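Local atomic coordinates of sortase B (Listeria monocytogenes serovar 1/2a, PDB entry 5JCV), a protein that anchors surface proteins to the bacterial cell wall as a transpeptidase, cleaving their C-terminal sorting signal and passing through a thioester-linked intermediate. Residues Y87-F99 with Y108-T120. Residues are numbered along the deposited sequence; the frame is centred on the assembly and turned at random.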
loop_
_atom_site.group_PDB
_atom_site.type_symbol
_atom_site.label_atom_id
_atom_site.label_comp_id
_atom_site.label_asym_id
_atom_site.label_seq_id
_atom_site.Cartn_x
_atom_site.Cartn_y
_atom_site.Cartn_z
ATOM N N TYR A 87 0.300 25.205 14.603
ATOM C CA TYR A 87 -0.787 25.821 13.895
ATOM C C TYR A 87 -1.615 26.842 14.696
ATOM O O TYR A 87 -2.452 27.489 14.103
ATOM C CB TYR A 87 -1.688 24.730 13.228
ATOM C CG TYR A 87 -1.054 24.169 11.980
ATOM C CD1 TYR A 87 -1.053 24.905 10.831
ATOM C CD2 TYR A 87 -0.443 22.922 11.956
ATOM C CE1 TYR A 87 -0.458 24.443 9.666
ATOM C CE2 TYR A 87 0.177 22.445 10.790
ATOM C CZ TYR A 87 0.167 23.228 9.640
ATOM O OH TYR A 87 0.733 22.829 8.412
ATOM N N LEU A 88 -1.413 26.994 16.012
ATOM C CA LEU A 88 -2.057 28.078 16.775
ATOM C C LEU A 88 -1.320 29.414 16.615
ATOM O O LEU A 88 -1.846 30.451 16.972
ATOM C CB LEU A 88 -2.073 27.757 18.276
ATOM C CG LEU A 88 -2.868 26.543 18.741
ATOM C CD1 LEU A 88 -2.614 26.289 20.221
ATOM C CD2 LEU A 88 -4.351 26.756 18.442
ATOM N N ASP A 89 -0.079 29.347 16.131
ATOM C CA ASP A 89 0.732 30.490 15.705
ATOM C C ASP A 89 0.356 30.818 14.265
ATOM O O ASP A 89 0.603 30.019 13.343
ATOM C CB ASP A 89 2.198 30.079 15.816
ATOM C CG ASP A 89 3.170 31.120 15.299
ATOM O OD1 ASP A 89 2.718 32.153 14.751
ATOM O OD2 ASP A 89 4.406 30.858 15.438
ATOM N N LYS A 90 -0.260 31.980 14.069
ATOM C CA LYS A 90 -0.758 32.370 12.752
ATOM C C LYS A 90 0.338 32.417 11.714
ATOM O O LYS A 90 0.107 32.040 10.570
ATOM C CB LYS A 90 -1.473 33.714 12.776
ATOM C CG LYS A 90 -2.178 33.983 11.447
ATOM C CD LYS A 90 -3.298 35.017 11.547
ATOM C CE LYS A 90 -4.451 34.702 10.586
ATOM N NZ LYS A 90 -5.698 35.440 10.965
ATOM N N ASP A 91 1.533 32.853 12.122
ATOM C CA ASP A 91 2.669 32.947 11.209
ATOM C C ASP A 91 2.973 31.586 10.607
ATOM O O ASP A 91 3.163 31.462 9.397
ATOM C CB ASP A 91 3.922 33.452 11.931
ATOM C CG ASP A 91 3.828 34.929 12.343
ATOM O OD1 ASP A 91 2.883 35.643 11.906
ATOM O OD2 ASP A 91 4.721 35.358 13.115
ATOM N N PHE A 92 3.014 30.554 11.452
ATOM C CA PHE A 92 3.260 29.206 10.953
ATOM C C PHE A 92 2.203 28.740 9.946
ATOM O O PHE A 92 2.530 28.097 8.939
ATOM C CB PHE A 92 3.371 28.210 12.087
ATOM C CG PHE A 92 3.893 26.871 11.645
ATOM C CD1 PHE A 92 5.270 26.611 11.634
ATOM C CD2 PHE A 92 3.013 25.883 11.180
ATOM C CE1 PHE A 92 5.744 25.370 11.216
ATOM C CE2 PHE A 92 3.488 24.660 10.759
ATOM C CZ PHE A 92 4.846 24.397 10.784
ATOM N N LEU A 93 0.947 29.037 10.220
ATOM C CA LEU A 93 -0.136 28.563 9.368
ATOM C C LEU A 93 -0.077 29.219 7.994
ATOM O O LEU A 93 -0.244 28.549 6.972
ATOM C CB LEU A 93 -1.493 28.843 10.015
ATOM C CG LEU A 93 -2.706 28.712 9.085
ATOM C CD1 LEU A 93 -2.960 27.277 8.692
ATOM C CD2 LEU A 93 -3.949 29.301 9.732
ATOM N N VAL A 94 0.171 30.520 7.968
ATOM C CA VAL A 94 0.265 31.230 6.699
ATOM C C VAL A 94 1.402 30.636 5.856
ATOM O O VAL A 94 1.244 30.355 4.666
ATOM C CB VAL A 94 0.490 32.747 6.905
ATOM C CG1 VAL A 94 0.801 33.442 5.573
ATOM C CG2 VAL A 94 -0.730 33.377 7.565
ATOM N N ALA A 95 2.547 30.447 6.486
ATOM C CA ALA A 95 3.668 29.797 5.834
ATOM C C ALA A 95 3.455 28.272 5.572
ATOM O O ALA A 95 4.241 27.656 4.868
ATOM C CB ALA A 95 4.933 30.034 6.648
ATOM N N HIS A 96 2.434 27.635 6.132
ATOM C CA HIS A 96 2.271 26.187 5.883
ATOM C C HIS A 96 0.815 25.817 5.669
ATOM O O HIS A 96 0.291 24.961 6.340
ATOM C CB HIS A 96 2.877 25.365 7.029
ATOM C CG HIS A 96 4.319 25.657 7.280
ATOM N ND1 HIS A 96 4.740 26.687 8.096
ATOM C CD2 HIS A 96 5.440 25.065 6.807
ATOM C CE1 HIS A 96 6.063 26.714 8.117
ATOM N NE2 HIS A 96 6.510 25.740 7.340
ATOM N N PRO A 97 0.178 26.424 4.664
ATOM C CA PRO A 97 -1.227 26.128 4.394
ATOM C C PRO A 97 -1.524 24.669 3.984
ATOM O O PRO A 97 -2.692 24.290 3.898
ATOM C CB PRO A 97 -1.571 27.116 3.250
ATOM C CG PRO A 97 -0.272 27.347 2.523
ATOM C CD PRO A 97 0.844 27.117 3.534
ATOM N N THR A 98 -0.502 23.844 3.733
ATOM C CA THR A 98 -0.743 22.460 3.295
ATOM C C THR A 98 0.238 21.469 3.885
ATOM O O THR A 98 1.379 21.808 4.233
ATOM C CB THR A 98 -0.595 22.281 1.726
ATOM O OG1 THR A 98 0.796 22.315 1.370
ATOM C CG2 THR A 98 -1.328 23.372 0.944
ATOM N N PHE A 99 -0.178 20.213 3.925
ATOM C CA PHE A 99 0.751 19.132 4.219
ATOM C C PHE A 99 0.533 17.978 3.242
ATOM O O PHE A 99 -0.421 18.001 2.455
ATOM C CB PHE A 99 0.626 18.680 5.681
ATOM C CG PHE A 99 -0.701 18.107 6.048
ATOM C CD1 PHE A 99 -0.926 16.743 5.987
ATOM C CD2 PHE A 99 -1.728 18.925 6.488
ATOM C CE1 PHE A 99 -2.160 16.221 6.310
ATOM C CE2 PHE A 99 -2.961 18.402 6.837
ATOM C CZ PHE A 99 -3.185 17.051 6.751
ATOM N N TYR A 108 -1.464 12.975 -1.454
ATOM C CA TYR A 108 -2.345 14.165 -1.579
ATOM C C TYR A 108 -1.630 15.351 -0.924
ATOM O O TYR A 108 -0.883 15.159 0.028
ATOM C CB TYR A 108 -3.705 13.969 -0.886
ATOM C CG TYR A 108 -4.441 12.711 -1.320
ATOM C CD1 TYR A 108 -5.543 12.784 -2.178
ATOM C CD2 TYR A 108 -4.019 11.443 -0.881
ATOM C CE1 TYR A 108 -6.211 11.644 -2.583
ATOM C CE2 TYR A 108 -4.674 10.295 -1.281
ATOM C CZ TYR A 108 -5.763 10.401 -2.142
ATOM O OH TYR A 108 -6.393 9.265 -2.551
ATOM N N GLU A 109 -1.872 16.559 -1.423
ATOM C CA GLU A 109 -1.449 17.787 -0.755
ATOM C C GLU A 109 -2.648 18.475 -0.104
ATOM O O GLU A 109 -3.416 19.196 -0.745
ATOM C CB GLU A 109 -0.743 18.754 -1.686
ATOM C CG GLU A 109 0.541 19.327 -1.083
ATOM C CD GLU A 109 1.680 18.313 -1.138
ATOM O OE1 GLU A 109 1.514 17.262 -1.812
ATOM O OE2 GLU A 109 2.740 18.560 -0.530
ATOM N N VAL A 110 -2.761 18.275 1.196
ATOM C CA VAL A 110 -3.956 18.626 1.922
ATOM C C VAL A 110 -3.926 20.102 2.245
ATOM O O VAL A 110 -2.919 20.606 2.735
ATOM C CB VAL A 110 -4.027 17.833 3.235
ATOM C CG1 VAL A 110 -5.325 18.161 3.952
ATOM C CG2 VAL A 110 -3.942 16.323 2.973
ATOM N N GLU A 111 -5.050 20.761 2.004
ATOM C CA GLU A 111 -5.212 22.183 2.193
ATOM C C GLU A 111 -5.973 22.465 3.502
ATOM O O GLU A 111 -7.206 22.278 3.595
ATOM C CB GLU A 111 -5.997 22.747 0.996
ATOM C CG GLU A 111 -5.565 24.127 0.582
ATOM C CD GLU A 111 -6.381 24.741 -0.560
ATOM O OE1 GLU A 111 -7.038 24.019 -1.368
ATOM O OE2 GLU A 111 -6.333 25.999 -0.646
ATOM N N ILE A 112 -5.248 22.947 4.502
ATOM C CA ILE A 112 -5.818 23.182 5.818
ATOM C C ILE A 112 -6.868 24.298 5.799
ATOM O O ILE A 112 -6.635 25.387 5.276
ATOM C CB ILE A 112 -4.706 23.555 6.818
ATOM C CG1 ILE A 112 -3.807 22.345 7.075
ATOM C CG2 ILE A 112 -5.305 24.041 8.129
ATOM C CD1 ILE A 112 -2.416 22.716 7.560
ATOM N N PHE A 113 -8.018 24.020 6.390
ATOM C CA PHE A 113 -9.096 24.988 6.484
ATOM C C PHE A 113 -9.636 25.233 7.915
ATOM O O PHE A 113 -10.355 26.212 8.136
ATOM C CB PHE A 113 -10.227 24.571 5.566
ATOM C CG PHE A 113 -11.004 23.375 6.050
ATOM C CD1 PHE A 113 -12.111 23.537 6.860
ATOM C CD2 PHE A 113 -10.658 22.101 5.656
ATOM C CE1 PHE A 113 -12.823 22.443 7.304
ATOM C CE2 PHE A 113 -11.377 21.010 6.088
ATOM C CZ PHE A 113 -12.455 21.183 6.915
ATOM N N ALA A 114 -9.277 24.380 8.878
ATOM C CA ALA A 114 -9.716 24.547 10.287
ATOM C C ALA A 114 -8.672 24.061 11.258
ATOM O O ALA A 114 -8.076 23.003 11.091
ATOM C CB ALA A 114 -11.018 23.798 10.549
ATOM N N VAL A 115 -8.506 24.831 12.309
ATOM C CA VAL A 115 -7.498 24.587 13.354
ATOM C C VAL A 115 -8.143 24.923 14.712
ATOM O O VAL A 115 -8.669 26.007 14.875
ATOM C CB VAL A 115 -6.299 25.510 13.104
ATOM C CG1 VAL A 115 -5.359 25.537 14.278
ATOM C CG2 VAL A 115 -5.587 25.142 11.814
ATOM N N TYR A 116 -8.120 24.008 15.677
ATOM C CA TYR A 116 -8.623 24.338 17.025
ATOM C C TYR A 116 -8.140 23.345 18.048
ATOM O O TYR A 116 -7.642 22.262 17.698
ATOM C CB TYR A 116 -10.163 24.389 17.055
ATOM C CG TYR A 116 -10.830 23.229 16.365
ATOM C CD1 TYR A 116 -11.150 22.086 17.064
ATOM C CD2 TYR A 116 -11.104 23.265 14.978
ATOM C CE1 TYR A 116 -11.760 21.005 16.427
ATOM C CE2 TYR A 116 -11.692 22.196 14.330
ATOM C CZ TYR A 116 -12.004 21.065 15.070
ATOM O OH TYR A 116 -12.589 20.011 14.474
ATOM N N GLU A 117 -8.285 23.725 19.308
ATOM C CA GLU A 117 -8.120 22.814 20.429
ATOM C C GLU A 117 -9.498 22.497 20.891
ATOM O O GLU A 117 -10.409 23.346 20.817
ATOM C CB GLU A 117 -7.438 23.479 21.614
ATOM C CG GLU A 117 -5.979 23.790 21.414
ATOM C CD GLU A 117 -5.415 24.621 22.567
ATOM O OE1 GLU A 117 -5.737 25.854 22.676
ATOM O OE2 GLU A 117 -4.642 24.021 23.337
ATOM N N THR A 118 -9.633 21.324 21.477
ATOM C CA THR A 118 -10.895 20.963 22.083
ATOM C C THR A 118 -10.674 19.970 23.213
ATOM O O THR A 118 -9.889 19.014 23.060
ATOM C CB THR A 118 -11.790 20.293 21.043
ATOM O OG1 THR A 118 -13.049 19.954 21.648
ATOM C CG2 THR A 118 -11.091 19.038 20.491
ATOM N N THR A 119 -11.397 20.196 24.312
ATOM C CA THR A 119 -11.307 19.403 25.561
ATOM C C THR A 119 -12.490 18.400 25.736
ATOM O O THR A 119 -12.281 17.257 26.151
ATOM C CB THR A 119 -11.245 20.370 26.775
ATOM O OG1 THR A 119 -12.100 21.496 26.523
ATOM C CG2 THR A 119 -9.854 20.930 26.982
ATOM N N THR A 120 -13.717 18.829 25.410
ATOM C CA THR A 120 -14.939 18.021 25.644
ATOM C C THR A 120 -15.936 17.941 24.452
ATOM O O THR A 120 -16.921 17.210 24.477
ATOM C CB THR A 120 -15.724 18.586 26.865
ATOM O OG1 THR A 120 -16.139 19.942 26.616
ATOM C CG2 THR A 120 -14.881 18.509 28.136
HETATM O O HOH W 1 -4.421 26.056 3.982
HETATM O O HOH W 2 2.566 20.137 1.638
#
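Ile112 turns CG1 anti to its carbonyl carbon (chi1 -68°), and an extended chi2 of 157° brings CD1 to both the Tyr87 and Phe99 rings, while Phe99 sets CG between its own backbone N and carbonyl carbon, a rotamer (chi1 63°) that lays the ring beside Val110, the two side chains pointing the same way. Ile112 CD1 meets the Tyr87 ring obliquely, 3.4 Å from CE1, and reaches the Phe99 ring at its edge, 4.0 Å from CD2. Val110 CB sits over one Phe99 face in a CH-pi contact, 3.8 Å from the ring centroid. The other branch of Ile112, CG2, touches Leu93 CD1 of helix 90-95. Tyr87 OH donates to His96 O in the carbonyl plane (3.0 Å), tying the chain before the helix to its exit and anchoring the hydroxyl beside Ile112 CD1. Farther along, Val115 CG1 packs against Tyr87 CB at 3.9 Å. Phe99 and Val110 form an antiparallel hydrogen-bonded pair, next to the non-hydrogen-bonded pair Thr98-Glu111, and Ile112 N gives a 2.9 Å bond to Pro97 O. Beside the strands, one water links Thr98 OG1 to Glu109 OE2. This pairing is the open end of hairpin 98-102/107-118 in the beta-barrel of the class B sortase domain, the part of the protein in this chain; helix 90-95 and the residues before it pack over the continuation of strand 107-118, strand 176-182 flanks Tyr87 and Val115, and strand 160-165 meets Phe99 and Val110.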